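Local coordinates for protein CRISPR-associated endoribonuclease Cas6 1 (Methanocaldococcus jannaschii DSM 2661, PDB 5YI6) that probably cleaves precursor CRISPR transcripts as an RNA-binding endoribonuclease, supplying the crRNAs used in adaptive antiviral defence, at residues A[27-30]-A[31-35]; A[47-50]-A[51-54]; A[66-70]-A[71-75]; A[168-171]-A[172-176]. All coordinates share one frame; numbering follows the deposited sequence.

Contact 1: residues A[27-30]-A[31-35]. With PO4 (phosphate ion), chain I.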
loop_
_atom_site.group_PDB
_atom_site.type_symbol
_atom_site.label_atom_id
_atom_site.label_comp_id
_atom_site.label_asym_id
_atom_site.label_seq_id
_atom_site.Cartn_x
_atom_site.Cartn_y
_atom_site.Cartn_z
ATOM N N LEU A 27 3.228 6.215 -9.386
ATOM C CA LEU A 27 1.952 6.165 -8.689
ATOM C C LEU A 27 2.067 6.838 -7.325
ATOM O O LEU A 27 1.236 7.673 -6.952
ATOM C CB LEU A 27 1.528 4.690 -8.538
ATOM C CG LEU A 27 0.343 4.419 -7.607
ATOM C CD1 LEU A 27 -0.983 5.072 -8.155
ATOM C CD2 LEU A 27 0.146 2.899 -7.429
ATOM N N ALA A 28 3.123 6.499 -6.582
ATOM C CA ALA A 28 3.328 7.068 -5.250
ATOM C C ALA A 28 3.451 8.570 -5.337
ATOM O O ALA A 28 2.871 9.291 -4.522
ATOM C CB ALA A 28 4.615 6.493 -4.603
ATOM N N SER A 29 4.229 9.060 -6.318
ATOM C CA SER A 29 4.327 10.505 -6.532
ATOM C C SER A 29 2.955 11.120 -6.842
ATOM O O SER A 29 2.613 12.193 -6.334
ATOM C CB SER A 29 5.314 10.784 -7.681
ATOM O OG SER A 29 5.341 12.157 -7.997
ATOM N N ALA A 30 2.159 10.462 -7.682
ATOM C CA ALA A 30 0.845 11.016 -8.032
ATOM C C ALA A 30 -0.065 11.101 -6.811
ATOM O O ALA A 30 -0.778 12.096 -6.618
ATOM C CB ALA A 30 0.187 10.157 -9.118
ATOM N N ILE A 31 -0.046 10.065 -5.974
ATOM C CA ILE A 31 -0.905 10.072 -4.784
ATOM C C ILE A 31 -0.454 11.169 -3.827
ATOM O O ILE A 31 -1.277 11.932 -3.288
ATOM C CB ILE A 31 -0.903 8.687 -4.112
ATOM C CG1 ILE A 31 -1.621 7.638 -5.004
ATOM C CG2 ILE A 31 -1.503 8.771 -2.690
ATOM C CD1 ILE A 31 -3.078 7.983 -5.306
ATOM N N TYR A 32 0.865 11.242 -3.582
ATOM C CA TYR A 32 1.391 12.324 -2.747
ATOM C C TYR A 32 0.934 13.689 -3.272
ATOM O O TYR A 32 0.473 14.550 -2.506
ATOM C CB TYR A 32 2.914 12.234 -2.704
ATOM C CG TYR A 32 3.537 13.336 -1.858
ATOM C CD1 TYR A 32 3.840 13.118 -0.515
ATOM C CD2 TYR A 32 3.768 14.598 -2.394
ATOM C CE1 TYR A 32 4.396 14.149 0.286
ATOM C CE2 TYR A 32 4.302 15.629 -1.602
ATOM C CZ TYR A 32 4.623 15.384 -0.276
ATOM O OH TYR A 32 5.142 16.409 0.494
ATOM N N ASN A 33 1.055 13.905 -4.591
ATOM C CA ASN A 33 0.722 15.197 -5.161
ATOM C C ASN A 33 -0.754 15.514 -5.029
ATOM O O ASN A 33 -1.090 16.685 -4.825
ATOM C CB ASN A 33 1.177 15.281 -6.640
ATOM C CG ASN A 33 2.712 15.274 -6.769
ATOM O OD1 ASN A 33 3.423 15.467 -5.781
ATOM N ND2 ASN A 33 3.219 15.000 -7.974
ATOM N N LYS A 34 -1.645 14.507 -5.106
ATOM C CA LYS A 34 -3.069 14.774 -4.869
ATOM C C LYS A 34 -3.293 15.210 -3.426
ATOM O O LYS A 34 -3.983 16.197 -3.159
ATOM C CB LYS A 34 -3.935 13.533 -5.153
ATOM C CG LYS A 34 -3.918 13.040 -6.621
ATOM C CD LYS A 34 -4.436 14.135 -7.547
ATOM C CE LYS A 34 -4.682 13.543 -8.964
ATOM N NZ LYS A 34 -5.083 14.599 -9.942
ATOM N N ILE A 35 -2.739 14.453 -2.475
ATOM C CA ILE A 35 -2.971 14.763 -1.054
ATOM C C ILE A 35 -2.473 16.169 -0.703
ATOM O O ILE A 35 -3.103 16.890 0.093
ATOM C CB ILE A 35 -2.298 13.678 -0.182
ATOM C CG1 ILE A 35 -3.089 12.355 -0.300
ATOM C CG2 ILE A 35 -2.198 14.118 1.293
ATOM C CD1 ILE A 35 -2.319 11.144 0.284
HETATM P P PO4 I . -2.650 17.734 -9.181
HETATM O O1 PO4 I . -1.881 16.763 -8.301
HETATM O O2 PO4 I . -1.696 18.797 -9.688
HETATM O O3 PO4 I . -3.754 18.428 -8.400
HETATM O O4 PO4 I . -3.236 16.978 -10.361
HETATM O O HOH W 1 5.739 13.704 -5.607
#

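Contact 2: residues A[47-50]-A[51-54]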
loop_
_atom_site.group_PDB
_atom_site.type_symbol
_atom_site.label_atom_id
_atom_site.label_comp_id
_atom_site.label_asym_id
_atom_site.label_seq_id
_atom_site.Cartn_x
_atom_site.Cartn_y
_atom_site.Cartn_z
ATOM N N HIS A 47 -6.701 19.194 4.873
ATOM C CA HIS A 47 -5.890 20.155 5.618
ATOM C C HIS A 47 -5.241 19.516 6.842
ATOM O O HIS A 47 -4.086 19.800 7.161
ATOM C CB HIS A 47 -6.777 21.333 6.020
ATOM C CG HIS A 47 -6.055 22.400 6.778
ATOM N ND1 HIS A 47 -5.144 23.248 6.185
ATOM C CD2 HIS A 47 -6.108 22.756 8.085
ATOM C CE1 HIS A 47 -4.664 24.081 7.094
ATOM N NE2 HIS A 47 -5.230 23.802 8.255
ATOM N N ASN A 48 -5.960 18.629 7.526
ATOM C CA ASN A 48 -5.460 17.987 8.743
ATOM C C ASN A 48 -4.673 16.712 8.494
ATOM O O ASN A 48 -4.280 16.051 9.461
ATOM C CB ASN A 48 -6.617 17.682 9.697
ATOM C CG ASN A 48 -7.259 18.925 10.236
ATOM O OD1 ASN A 48 -6.603 19.949 10.385
ATOM N ND2 ASN A 48 -8.555 18.857 10.503
ATOM N N TYR A 49 -4.420 16.352 7.232
ATOM C CA TYR A 49 -3.799 15.073 6.905
ATOM C C TYR A 49 -2.521 15.231 6.087
ATOM O O TYR A 49 -2.091 14.274 5.448
ATOM C CB TYR A 49 -4.803 14.177 6.149
ATOM C CG TYR A 49 -6.006 13.842 6.977
ATOM C CD1 TYR A 49 -5.942 12.838 7.957
ATOM C CD2 TYR A 49 -7.201 14.549 6.826
ATOM C CE1 TYR A 49 -7.054 12.537 8.732
ATOM C CE2 TYR A 49 -8.300 14.256 7.600
ATOM C CZ TYR A 49 -8.218 13.245 8.549
ATOM O OH TYR A 49 -9.318 12.957 9.312
ATOM N N GLN A 50 -1.891 16.417 6.102
ATOM C CA GLN A 50 -0.722 16.650 5.268
ATOM C C GLN A 50 0.499 15.882 5.742
ATOM O O GLN A 50 1.429 15.653 4.954
ATOM C CB GLN A 50 -0.422 18.162 5.220
ATOM C CG GLN A 50 -1.542 18.964 4.572
ATOM C CD GLN A 50 -1.754 18.527 3.125
ATOM O OE1 GLN A 50 -0.920 18.810 2.272
ATOM N NE2 GLN A 50 -2.859 17.824 2.855
ATOM N N LYS A 51 0.523 15.471 7.008
ATOM C CA LYS A 51 1.614 14.664 7.537
ATOM C C LYS A 51 1.119 13.298 7.988
ATOM O O LYS A 51 1.807 12.602 8.734
ATOM C CB LYS A 51 2.290 15.396 8.698
ATOM C CG LYS A 51 2.848 16.739 8.242
ATOM C CD LYS A 51 3.530 17.480 9.377
ATOM C CE LYS A 51 4.161 18.794 8.904
ATOM N NZ LYS A 51 5.283 18.594 7.945
ATOM N N PHE A 52 -0.071 12.914 7.557
ATOM C CA PHE A 52 -0.682 11.664 8.005
ATOM C C PHE A 52 -0.044 10.480 7.302
ATOM O O PHE A 52 -0.007 10.451 6.073
ATOM C CB PHE A 52 -2.180 11.717 7.713
ATOM C CG PHE A 52 -2.906 10.471 8.103
ATOM C CD1 PHE A 52 -3.056 10.140 9.466
ATOM C CD2 PHE A 52 -3.448 9.624 7.129
ATOM C CE1 PHE A 52 -3.722 8.969 9.841
ATOM C CE2 PHE A 52 -4.122 8.468 7.495
ATOM C CZ PHE A 52 -4.280 8.145 8.849
ATOM N N LYS A 53 0.461 9.490 8.063
ATOM C CA LYS A 53 1.172 8.390 7.421
ATOM C C LYS A 53 0.568 7.010 7.679
ATOM O O LYS A 53 1.141 6.009 7.235
ATOM C CB LYS A 53 2.644 8.434 7.814
ATOM C CG LYS A 53 3.332 9.688 7.237
ATOM C CD LYS A 53 4.840 9.602 7.353
ATOM C CE LYS A 53 5.522 10.696 6.549
ATOM N NZ LYS A 53 6.987 10.405 6.405
ATOM N N PHE A 54 -0.609 6.929 8.308
ATOM C CA PHE A 54 -1.219 5.635 8.640
ATOM C C PHE A 54 -2.250 5.236 7.594
ATOM O O PHE A 54 -3.438 5.145 7.872
ATOM C CB PHE A 54 -1.834 5.690 10.038
ATOM C CG PHE A 54 -0.794 5.944 11.093
ATOM C CD1 PHE A 54 0.092 4.935 11.457
ATOM C CD2 PHE A 54 -0.687 7.206 11.693
ATOM C CE1 PHE A 54 1.100 5.171 12.424
ATOM C CE2 PHE A 54 0.297 7.436 12.672
ATOM C CZ PHE A 54 1.180 6.428 13.037
HETATM O O HOH W 2 -1.186 15.478 9.258
HETATM O O HOH W 3 -0.364 12.363 4.171
#

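Contact 3: residues A[66-70]-A[71-75]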
loop_
_atom_site.group_PDB
_atom_site.type_symbol
_atom_site.label_atom_id
_atom_site.label_comp_id
_atom_site.label_asym_id
_atom_site.label_seq_id
_atom_site.Cartn_x
_atom_site.Cartn_y
_atom_site.Cartn_z
ATOM N N VAL A 66 -2.646 -8.320 -20.636
ATOM C CA VAL A 66 -1.685 -8.967 -21.527
ATOM C C VAL A 66 -0.285 -8.620 -21.048
ATOM O O VAL A 66 0.041 -7.443 -20.880
ATOM C CB VAL A 66 -1.861 -8.543 -23.001
ATOM C CG1 VAL A 66 -0.764 -9.212 -23.856
ATOM C CG2 VAL A 66 -3.205 -8.944 -23.497
ATOM N N ILE A 67 0.544 -9.638 -20.835
ATOM C CA ILE A 67 1.917 -9.413 -20.405
ATOM C C ILE A 67 2.722 -8.884 -21.579
ATOM O O ILE A 67 2.735 -9.486 -22.657
ATOM C CB ILE A 67 2.529 -10.706 -19.851
ATOM C CG1 ILE A 67 1.766 -11.137 -18.596
ATOM C CG2 ILE A 67 4.008 -10.518 -19.602
ATOM C CD1 ILE A 67 2.133 -12.513 -18.098
ATOM N N ARG A 68 3.367 -7.739 -21.398
ATOM C CA ARG A 68 4.181 -7.158 -22.454
ATOM C C ARG A 68 5.597 -6.980 -21.944
ATOM O O ARG A 68 5.877 -7.131 -20.754
ATOM C CB ARG A 68 3.637 -5.818 -22.931
ATOM C CG ARG A 68 2.243 -5.886 -23.525
ATOM C CD ARG A 68 2.205 -6.734 -24.829
ATOM N NE ARG A 68 0.903 -6.577 -25.481
ATOM C CZ ARG A 68 0.490 -7.306 -26.525
ATOM N NH1 ARG A 68 1.263 -8.257 -27.030
ATOM N NH2 ARG A 68 -0.711 -7.090 -27.054
ATOM N N LYS A 69 6.468 -6.549 -22.852
ATOM C CA LYS A 69 7.870 -6.358 -22.493
ATOM C C LYS A 69 8.025 -5.276 -21.423
ATOM O O LYS A 69 8.754 -5.465 -20.441
ATOM C CB LYS A 69 8.672 -5.986 -23.741
ATOM C CG LYS A 69 10.173 -5.826 -23.501
ATOM C CD LYS A 69 10.915 -5.528 -24.807
ATOM C CE LYS A 69 12.372 -5.141 -24.558
ATOM N NZ LYS A 69 13.063 -4.705 -25.810
ATOM N N GLU A 70 7.337 -4.141 -21.590
ATOM C CA GLU A 70 7.517 -2.997 -20.706
ATOM C C GLU A 70 6.538 -2.948 -19.543
ATOM O O GLU A 70 6.746 -2.147 -18.625
ATOM C CB GLU A 70 7.427 -1.691 -21.501
ATOM C CG GLU A 70 8.518 -1.551 -22.556
ATOM C CD GLU A 70 9.928 -1.542 -21.951
ATOM O OE1 GLU A 70 10.092 -1.112 -20.781
ATOM O OE2 GLU A 70 10.874 -1.983 -22.640
ATOM N N GLY A 71 5.487 -3.758 -19.553
ATOM C CA GLY A 71 4.508 -3.709 -18.479
ATOM C C GLY A 71 3.332 -4.614 -18.777
ATOM O O GLY A 71 3.412 -5.516 -19.628
ATOM N N ILE A 72 2.233 -4.334 -18.083
ATOM C CA ILE A 72 0.997 -5.092 -18.202
ATOM C C ILE A 72 0.011 -4.245 -18.986
ATOM O O ILE A 72 -0.326 -3.119 -18.589
ATOM C CB ILE A 72 0.416 -5.477 -16.831
ATOM C CG1 ILE A 72 1.450 -6.259 -16.013
ATOM C CG2 ILE A 72 -0.895 -6.258 -17.008
ATOM C CD1 ILE A 72 1.903 -7.567 -16.642
ATOM N N GLU A 73 -0.461 -4.786 -20.097
ATOM C CA GLU A 73 -1.452 -4.109 -20.912
ATOM C C GLU A 73 -2.842 -4.334 -20.348
ATOM O O GLU A 73 -3.193 -5.462 -20.004
ATOM C CB GLU A 73 -1.391 -4.643 -22.359
ATOM C CG GLU A 73 -2.482 -3.991 -23.205
ATOM C CD GLU A 73 -2.532 -4.575 -24.608
ATOM O OE1 GLU A 73 -1.626 -5.333 -24.933
ATOM O OE2 GLU A 73 -3.479 -4.269 -25.337
ATOM N N THR A 74 -3.643 -3.263 -20.260
ATOM C CA THR A 74 -5.051 -3.380 -19.933
ATOM C C THR A 74 -5.841 -3.284 -21.239
ATOM O O THR A 74 -5.788 -2.266 -21.951
ATOM C CB THR A 74 -5.526 -2.344 -18.897
ATOM O OG1 THR A 74 -6.955 -2.364 -18.877
ATOM C CG2 THR A 74 -5.076 -0.928 -19.236
ATOM N N ILE A 75 -6.510 -4.387 -21.564
ATOM C CA ILE A 75 -7.209 -4.511 -22.836
ATOM C C ILE A 75 -8.399 -3.569 -22.870
ATOM O O ILE A 75 -8.626 -2.870 -23.870
ATOM C CB ILE A 75 -7.599 -5.987 -23.066
ATOM C CG1 ILE A 75 -6.338 -6.861 -23.125
ATOM C CG2 ILE A 75 -8.439 -6.183 -24.349
ATOM C CD1 ILE A 75 -6.617 -8.358 -23.022
#

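Contact 4: residues A[168-171]-A[172-176]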
loop_
_atom_site.group_PDB
_atom_site.type_symbol
_atom_site.label_atom_id
_atom_site.label_comp_id
_atom_site.label_asym_id
_atom_site.label_seq_id
_atom_site.Cartn_x
_atom_site.Cartn_y
_atom_site.Cartn_z
ATOM N N LYS A 168 4.350 -1.204 17.092
ATOM C CA LYS A 168 4.703 0.201 17.310
ATOM C C LYS A 168 3.781 1.142 16.540
ATOM O O LYS A 168 3.396 2.198 17.055
ATOM C CB LYS A 168 6.153 0.433 16.907
ATOM C CG LYS A 168 7.157 -0.229 17.851
ATOM C CD LYS A 168 8.583 -0.019 17.355
ATOM C CE LYS A 168 9.574 -0.926 18.075
ATOM N NZ LYS A 168 10.797 -1.164 17.243
ATOM N N LYS A 169 3.444 0.792 15.295
ATOM C CA LYS A 169 2.512 1.600 14.506
ATOM C C LYS A 169 1.145 1.634 15.144
ATOM O O LYS A 169 0.483 2.676 15.141
ATOM C CB LYS A 169 2.372 1.058 13.053
ATOM C CG LYS A 169 3.524 1.349 12.155
ATOM C CD LYS A 169 3.122 1.076 10.647
ATOM C CE LYS A 169 2.395 -0.272 10.494
ATOM N NZ LYS A 169 2.765 -0.909 9.156
ATOM N N TYR A 170 0.692 0.489 15.686
ATOM C CA TYR A 170 -0.577 0.450 16.399
ATOM C C TYR A 170 -0.578 1.481 17.538
ATOM O O TYR A 170 -1.528 2.258 17.685
ATOM C CB TYR A 170 -0.832 -0.958 16.957
ATOM C CG TYR A 170 -2.138 -1.096 17.661
ATOM C CD1 TYR A 170 -3.236 -1.660 17.021
ATOM C CD2 TYR A 170 -2.294 -0.660 18.988
ATOM C CE1 TYR A 170 -4.444 -1.787 17.661
ATOM C CE2 TYR A 170 -3.492 -0.774 19.625
ATOM C CZ TYR A 170 -4.569 -1.340 18.961
ATOM O OH TYR A 170 -5.785 -1.455 19.590
ATOM N N GLU A 171 0.476 1.475 18.355
ATOM C CA GLU A 171 0.528 2.428 19.463
ATOM C C GLU A 171 0.629 3.858 18.952
ATOM O O GLU A 171 0.059 4.774 19.558
ATOM C CB GLU A 171 1.699 2.116 20.413
ATOM C CG GLU A 171 1.548 0.748 21.030
ATOM C CD GLU A 171 2.510 0.482 22.179
ATOM O OE1 GLU A 171 3.506 1.234 22.347
ATOM O OE2 GLU A 171 2.252 -0.506 22.893
ATOM N N ALA A 172 1.360 4.076 17.853
ATOM C CA ALA A 172 1.503 5.436 17.328
ATOM C C ALA A 172 0.187 5.949 16.776
ATOM O O ALA A 172 -0.122 7.142 16.905
ATOM C CB ALA A 172 2.584 5.503 16.242
ATOM N N PHE A 173 -0.616 5.072 16.165
ATOM C CA PHE A 173 -1.888 5.531 15.592
ATOM C C PHE A 173 -2.961 5.700 16.654
ATOM O O PHE A 173 -3.677 6.710 16.660
ATOM C CB PHE A 173 -2.418 4.564 14.534
ATOM C CG PHE A 173 -3.738 4.988 13.973
ATOM C CD1 PHE A 173 -3.794 6.063 13.092
ATOM C CD2 PHE A 173 -4.915 4.349 14.331
ATOM C CE1 PHE A 173 -5.026 6.495 12.555
ATOM C CE2 PHE A 173 -6.159 4.767 13.804
ATOM C CZ PHE A 173 -6.205 5.842 12.898
ATOM N N TYR A 174 -3.110 4.702 17.545
ATOM C CA TYR A 174 -4.207 4.719 18.502
ATOM C C TYR A 174 -3.867 5.452 19.794
ATOM O O TYR A 174 -4.796 5.797 20.534
ATOM C CB TYR A 174 -4.649 3.280 18.866
ATOM C CG TYR A 174 -5.452 2.656 17.746
ATOM C CD1 TYR A 174 -6.702 3.172 17.408
ATOM C CD2 TYR A 174 -4.945 1.588 17.005
ATOM C CE1 TYR A 174 -7.449 2.629 16.364
ATOM C CE2 TYR A 174 -5.700 1.027 15.953
ATOM C CZ TYR A 174 -6.927 1.570 15.640
ATOM O OH TYR A 174 -7.706 1.057 14.606
ATOM N N ASN A 175 -2.587 5.725 20.044
ATOM C CA ASN A 175 -2.162 6.290 21.328
ATOM C C ASN A 175 -2.727 5.464 22.484
ATOM O O ASN A 175 -3.312 5.987 23.431
ATOM C CB ASN A 175 -2.556 7.758 21.430
ATOM C CG ASN A 175 -1.697 8.641 20.535
ATOM O OD1 ASN A 175 -0.473 8.596 20.597
ATOM N ND2 ASN A 175 -2.337 9.395 19.672
ATOM N N GLU A 176 -2.580 4.148 22.365
ATOM C CA GLU A 176 -2.967 3.190 23.394
ATOM C C GLU A 176 -1.979 2.052 23.325
ATOM O O GLU A 176 -1.342 1.822 22.285
ATOM C CB GLU A 176 -4.395 2.635 23.215
ATOM C CG GLU A 176 -5.505 3.651 23.138
ATOM C CD GLU A 176 -5.767 4.360 24.477
ATOM O OE1 GLU A 176 -5.171 3.965 25.519
ATOM O OE2 GLU A 176 -6.566 5.321 24.480
HETATM O O HOH W 4 1.465 6.883 21.013
#

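Contact 1: residues A[27-30]-A[31-35]
Ala28 and Tyr32 are paired one turn apart on helix 23-35, the helix that carries Tyr32 of the Cas6 active site, by similarity the proton acceptor. Tyr32 N donates to Ala28 O at 3.0 Å. CG of Tyr32 stands anti to its own N (chi1 180°), which carries the phenol ring away from residues 27-30. His36 stacks on that ring. On another side of the helix, Leu27 and Ile31 run side by side, with Leu27 CD1 4.1 Å from Ile31 CG1. Both reach Phe57 and Leu81, so this apolar ridge packs the helix on the antiparallel sheet of the N-terminal RAMP-type domain. Asn33 folds back over the preceding turn, its CG 3.1 Å from Ser29 O. A water joins the two side chains: it lies 2.9 Å from Ser29 OG and donates to Asn33 OD1. Lys34 CG rests 3.3 Å from Ala30 O. The chain then bends at chi2 (-60°) and runs extended to its amine. Lys34 NZ forms a salt bridge with Asp101 and donates to O4 of a phosphate ion at 3.0 Å. That ion, probably from the crystallisation liquor, is also bonded by Ser37 OG.

Contact 2: residues A[47-50]-A[51-54]
Tyr49 and Phe52 meet in a T-shaped stack. The edge of the Tyr49 ring is turned to a face of Phe52, with the planes at 84° and the centroids 5.6 Å apart. The touching atom is Tyr49 CD1, which sits 3.9 Å from Phe52 CG. The two side chains point the same way from the backbone, although their first torsions differ: CG of Tyr49 lies beside its N (chi1 -63°), while CG of Phe52 is anti to its N (chi1 179°). In the backbone, Phe52 N makes a weak hydrogen bond to Tyr49 O at 3.2 Å. One water bridges the same two residues: it donates to both Tyr49 O and Phe52 O, 2.7 Å from the latter. A second water links Asn48 O to Lys51 N, accepting from Lys51 N at 2.8 Å. Farther along, Phe54 N stands 3.8 Å above the plane of the Phe52 ring, over its centre. In the next shell, Tyr49 packs on Glu89 and Asn93 of helix 88-101, and the Phe52 ring meets Phe90. Gln50 NE2 donates to Leu46 O and Ile35 O, and its backbone O accepts from His36 NE2. The backbone from Tyr49 to Phe52 is a type I beta turn. It lies between His47 and Lys53, by similarity the proton donor and the transition-state stabiliser of the Cas6 active site.

Contact 3: residues A[66-70]-A[71-75]
Val66 and Glu73 form the antiparallel hydrogen-bonded pair of a beta hairpin, strands 65-67 and 71-74. Val66 N bonds Glu73 O, and Glu73 N bonds Val66 O at 2.8 Å. Arg68 N adds a third rung to Gly71 O, where the chain turns. Strand 71-74 is the middle strand of a small antiparallel sheet, and strand 17-20 lies on its other side. The non-hydrogen-bonded pair Ile67 and Ile72 points to one face. These side chains run alongside each other, with Ile67 CG1 4.1 Å from Ile72 CD1, and both touch Tyr21. Val66 and Glu73 point to the other face, and the Arg68 side chain from the turn lies alongside Glu73. Glu73 stretches out from the strand, with CG anti to its N (chi1 177°) and the chain extended to the carboxylate. Arg68 does the opposite: its chain bends at chi2 (-65°) and then straightens. The bend lays one face of the guanidinium over Val66 CG1, which sits 3.4 Å from the plane and over its centre. The edge is left for the carboxylate, nearly coplanar at 19°. At the far end Val66 crosses Ile75 at about a right angle. The packing there is tight, with Val66 CG2 3.5 Å from Ile75 CD1. The salt bridge is side-on and converges on one oxygen. Arg68 NE and Arg68 NH2 each lie 2.9 Å from Glu73 OE1; NE approaches that oxygen nearly end-on, and NH2 uses its syn lone pair.

Contact 4: residues A[168-171]-A[172-176]
Glu171 and Glu176 meet where helix 158-174 ends. From CB outward, the Glu171 side chain runs past the backbone of the turn. Its CB is 3.6 Å from Glu176 O, and its CG is nearer, 3.3 Å from the same oxygen. CG stands beside the backbone N (chi1 -61°), and the chain is extended from there. At the tip, OE2 accepts a hydrogen bond from Cys178 N, just beyond the segment. Glu171 CA makes a CA-H...O contact with Glu176 O as well. Asn175 is the first residue to leave helical backbone angles, with positive phi. Asn175 N still reaches Glu171 O, but weakly (129°). A water donates to that oxygen too, and to Asn175 OD1 at 2.6 Å. One residue earlier, Tyr174 N bonds Tyr170 O. The side chains of this pair are in close contact. Tyr174 CD2 lies 3.4 Å above the plane of the Tyr170 ring, over its centre. The rings are oblique to each other, planes at 48°. Phe173 CD2 covers a face of Tyr174, and Phe220 meets Tyr170 edge-to-face. Lys169 leaves the helix for the glycine-rich loop characteristic of Cas6 proteins, where NZ bonds Asn230, Gly225 and Gly227. At the exit, Glu171 O accepts from both Asn175 N and the water, and the Glu171 carboxylate takes Cys178 N. The polar groups where the chain leaves the helix therefore have partners, even though the last backbone hydrogen bond is weak.

Overall arrangement
Contacts 1 and 2 hold the probable catalytic residues, contact 4 lies beside Lys53, and contact 3 is remote from them. Contact 1 supplies Tyr32, and contact 2 supplies His47 and Lys53. The side chains of Tyr32 and Lys53 are about 7 Å apart. Residues 27-35 and 47-54 touch through a probable hydrogen bond, Ile35 O to Gln50 NE2 at 2.9 Å. Contact 4 belongs to the C-terminal part of Cas6 and meets contact 2 through aromatic packing, with Phe54 CD2 3.6 Å from Phe173 CD1. Its Lys169 side chain is about 8 Å from that of Lys53. The hairpin of contact 3 lies on the opposite side of the chain's centre from contacts 2 and 4, about 34 Å from contact 2 between centres.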